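Local coordinates for putative lipoprotein (Bacteroides fragilis, PDB 3QNK), which probably binds glycans at the outer membrane for uptake, as a SusD-like lipoprotein, although its own ligand is not known, at residues S226-T231 and N385-R390. Numbering follows the deposited sequence.
Sequences SIWWTT and NWIILR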
loop_
_atom_site.group_PDB
_atom_site.type_symbol
_atom_site.label_atom_id
_atom_site.label_comp_id
_atom_site.label_asym_id
_atom_site.label_seq_id
_atom_site.Cartn_x
_atom_site.Cartn_y
_atom_site.Cartn_z
ATOM N N SER B 226 15.520 -0.075 -31.219
ATOM C CA SER B 226 15.197 -1.498 -31.286
ATOM C C SER B 226 15.666 -2.294 -30.048
ATOM O O SER B 226 15.298 -3.454 -29.931
ATOM C CB SER B 226 15.761 -2.116 -32.559
ATOM O OG SER B 226 17.135 -2.397 -32.376
ATOM N N ILE B 227 16.453 -1.689 -29.133
ATOM C CA ILE B 227 16.915 -2.349 -27.902
ATOM C C ILE B 227 15.673 -2.662 -27.071
ATOM O O ILE B 227 15.533 -3.760 -26.523
ATOM C CB ILE B 227 17.934 -1.436 -27.157
ATOM C CG1 ILE B 227 19.262 -1.318 -27.936
ATOM C CG2 ILE B 227 18.188 -1.890 -25.701
ATOM C CD1 ILE B 227 20.158 -0.159 -27.508
ATOM N N TRP B 228 14.724 -1.722 -27.084
ATOM C CA TRP B 228 13.502 -1.771 -26.298
ATOM C C TRP B 228 12.335 -2.465 -26.980
ATOM O O TRP B 228 11.293 -2.635 -26.325
ATOM C CB TRP B 228 13.110 -0.353 -25.914
ATOM C CG TRP B 228 14.092 0.174 -24.924
ATOM C CD1 TRP B 228 14.131 -0.110 -23.593
ATOM C CD2 TRP B 228 15.305 0.876 -25.223
ATOM N NE1 TRP B 228 15.280 0.391 -23.037
ATOM C CE2 TRP B 228 15.998 1.047 -24.007
ATOM C CE3 TRP B 228 15.847 1.435 -26.396
ATOM C CZ2 TRP B 228 17.211 1.762 -23.921
ATOM C CZ3 TRP B 228 17.066 2.107 -26.320
ATOM C CH2 TRP B 228 17.739 2.260 -25.094
ATOM N N TRP B 229 12.499 -2.897 -28.260
ATOM C CA TRP B 229 11.402 -3.554 -28.970
ATOM C C TRP B 229 11.092 -4.879 -28.370
ATOM O O TRP B 229 12.002 -5.654 -28.053
ATOM C CB TRP B 229 11.685 -3.767 -30.463
ATOM C CG TRP B 229 11.784 -2.531 -31.291
ATOM C CD1 TRP B 229 11.565 -1.244 -30.893
ATOM C CD2 TRP B 229 12.160 -2.472 -32.661
ATOM N NE1 TRP B 229 11.798 -0.385 -31.931
ATOM C CE2 TRP B 229 12.156 -1.109 -33.037
ATOM C CE3 TRP B 229 12.505 -3.440 -33.618
ATOM C CZ2 TRP B 229 12.500 -0.688 -34.325
ATOM C CZ3 TRP B 229 12.834 -3.021 -34.900
ATOM C CH2 TRP B 229 12.819 -1.659 -35.245
ATOM N N THR B 230 9.786 -5.148 -28.233
ATOM C CA THR B 230 9.258 -6.408 -27.718
ATOM C C THR B 230 9.569 -7.503 -28.750
ATOM O O THR B 230 9.840 -8.643 -28.355
ATOM C CB THR B 230 7.790 -6.260 -27.359
ATOM O OG1 THR B 230 7.144 -5.541 -28.401
ATOM C CG2 THR B 230 7.592 -5.484 -26.043
ATOM N N THR B 231 9.665 -7.133 -30.055
ATOM C CA THR B 231 10.047 -8.067 -31.130
ATOM C C THR B 231 11.589 -8.254 -31.183
ATOM O O THR B 231 12.108 -8.897 -32.097
ATOM C CB THR B 231 9.509 -7.602 -32.502
ATOM O OG1 THR B 231 9.922 -6.267 -32.765
ATOM C CG2 THR B 231 7.999 -7.743 -32.632
ATOM N N ASN B 385 8.977 -3.116 -22.195
ATOM C CA ASN B 385 10.137 -3.938 -21.920
ATOM C C ASN B 385 11.077 -3.047 -21.110
ATOM O O ASN B 385 11.896 -2.283 -21.663
ATOM C CB ASN B 385 10.758 -4.494 -23.233
ATOM C CG ASN B 385 11.817 -5.572 -23.049
ATOM O OD1 ASN B 385 11.937 -6.208 -21.985
ATOM N ND2 ASN B 385 12.591 -5.830 -24.115
ATOM N N TRP B 386 10.868 -3.071 -19.783
ATOM C CA TRP B 386 11.661 -2.272 -18.850
ATOM C C TRP B 386 13.006 -2.946 -18.619
ATOM O O TRP B 386 13.062 -3.991 -17.973
ATOM C CB TRP B 386 10.901 -2.053 -17.526
ATOM C CG TRP B 386 11.548 -1.031 -16.643
ATOM C CD1 TRP B 386 12.070 -1.235 -15.398
ATOM C CD2 TRP B 386 11.789 0.352 -16.963
ATOM N NE1 TRP B 386 12.614 -0.058 -14.913
ATOM C CE2 TRP B 386 12.465 0.926 -15.861
ATOM C CE3 TRP B 386 11.555 1.145 -18.103
ATOM C CZ2 TRP B 386 12.869 2.266 -15.850
ATOM C CZ3 TRP B 386 11.977 2.466 -18.099
ATOM C CH2 TRP B 386 12.596 3.023 -16.971
ATOM N N ILE B 387 14.070 -2.376 -19.190
ATOM C CA ILE B 387 15.413 -2.945 -19.087
ATOM C C ILE B 387 16.140 -2.319 -17.900
ATOM O O ILE B 387 16.654 -1.187 -17.975
ATOM C CB ILE B 387 16.205 -2.819 -20.399
ATOM C CG1 ILE B 387 15.364 -3.389 -21.564
ATOM C CG2 ILE B 387 17.545 -3.525 -20.252
ATOM C CD1 ILE B 387 15.827 -3.002 -22.961
ATOM N N ILE B 388 16.175 -3.074 -16.804
ATOM C CA ILE B 388 16.805 -2.651 -15.556
ATOM C C ILE B 388 18.330 -2.654 -15.759
ATOM O O ILE B 388 18.982 -1.711 -15.359
ATOM C CB ILE B 388 16.308 -3.528 -14.350
ATOM C CG1 ILE B 388 14.768 -3.364 -14.163
ATOM C CG2 ILE B 388 17.025 -3.146 -13.061
ATOM C CD1 ILE B 388 14.040 -4.468 -13.413
ATOM N N LEU B 389 18.883 -3.653 -16.434
ATOM C CA LEU B 389 20.318 -3.704 -16.678
ATOM C C LEU B 389 20.625 -4.012 -18.164
ATOM O O LEU B 389 20.193 -5.043 -18.696
ATOM C CB LEU B 389 21.001 -4.739 -15.755
ATOM C CG LEU B 389 20.871 -4.581 -14.226
ATOM C CD1 LEU B 389 21.273 -5.898 -13.523
ATOM C CD2 LEU B 389 21.741 -3.454 -13.719
ATOM N N ARG B 390 21.354 -3.074 -18.818
ATOM C CA ARG B 390 21.846 -3.112 -20.204
ATOM C C ARG B 390 23.370 -3.223 -20.242
ATOM O O ARG B 390 24.043 -2.632 -19.388
ATOM C CB ARG B 390 21.479 -1.813 -20.914
ATOM C CG ARG B 390 20.133 -1.709 -21.588
ATOM C CD ARG B 390 19.864 -0.218 -21.843
ATOM N NE ARG B 390 20.774 0.277 -22.863
ATOM C CZ ARG B 390 21.061 1.544 -23.102
ATOM N NH1 ARG B 390 20.488 2.506 -22.398
ATOM N NH2 ARG B 390 21.897 1.863 -24.069
#
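Trp-228 and Ile-387 meet with first torsions in the same well: chi1 is -70° in Trp-228 and -52° in Ile-387, each setting its gamma atom (CG and CG1) anti to the carbonyl carbon. The isoleucine then extends, with CD1 anti to CA. Its CD1 approaches the pyrrole part of the indole obliquely, 3.4 Å from Trp-228 CD1 and about as near to NE1. The two side chains cross at about a right angle. The same methyl also meets Ile-227, whose CG2 lies 3.8 Å from Ile-387 CD1. Ile-227 CG2 sits over the centre of one face of the indole, so the three residues form one apolar cluster. It joins the loop after helix 221-225 to strand 384-387. This strand and 389-390 are the outer strands of a small antiparallel sheet, on either side of strand 238-244, in a SusD-family protein otherwise rich in helices. The chain turns a corner at Ile-388. Ile-388 and Leu-389 together face Phe-240, a classic beta bulge.

Beyond the corner, Arg-390 meets the benzene end of the indole. Its NH1 lies at the ring edge, 3.7 Å from Trp-228 CZ2. Trp-228 CH2 lies over the centre of the guanidinium face, with the planes 73° apart. Salt bridges to Glu-446 and Glu-450 hold this group. At the other end, Asn-385 CB packs 3.6 Å from Trp-228 O, while Asn-385 OD1 is hydrogen-bonded to Gln-243.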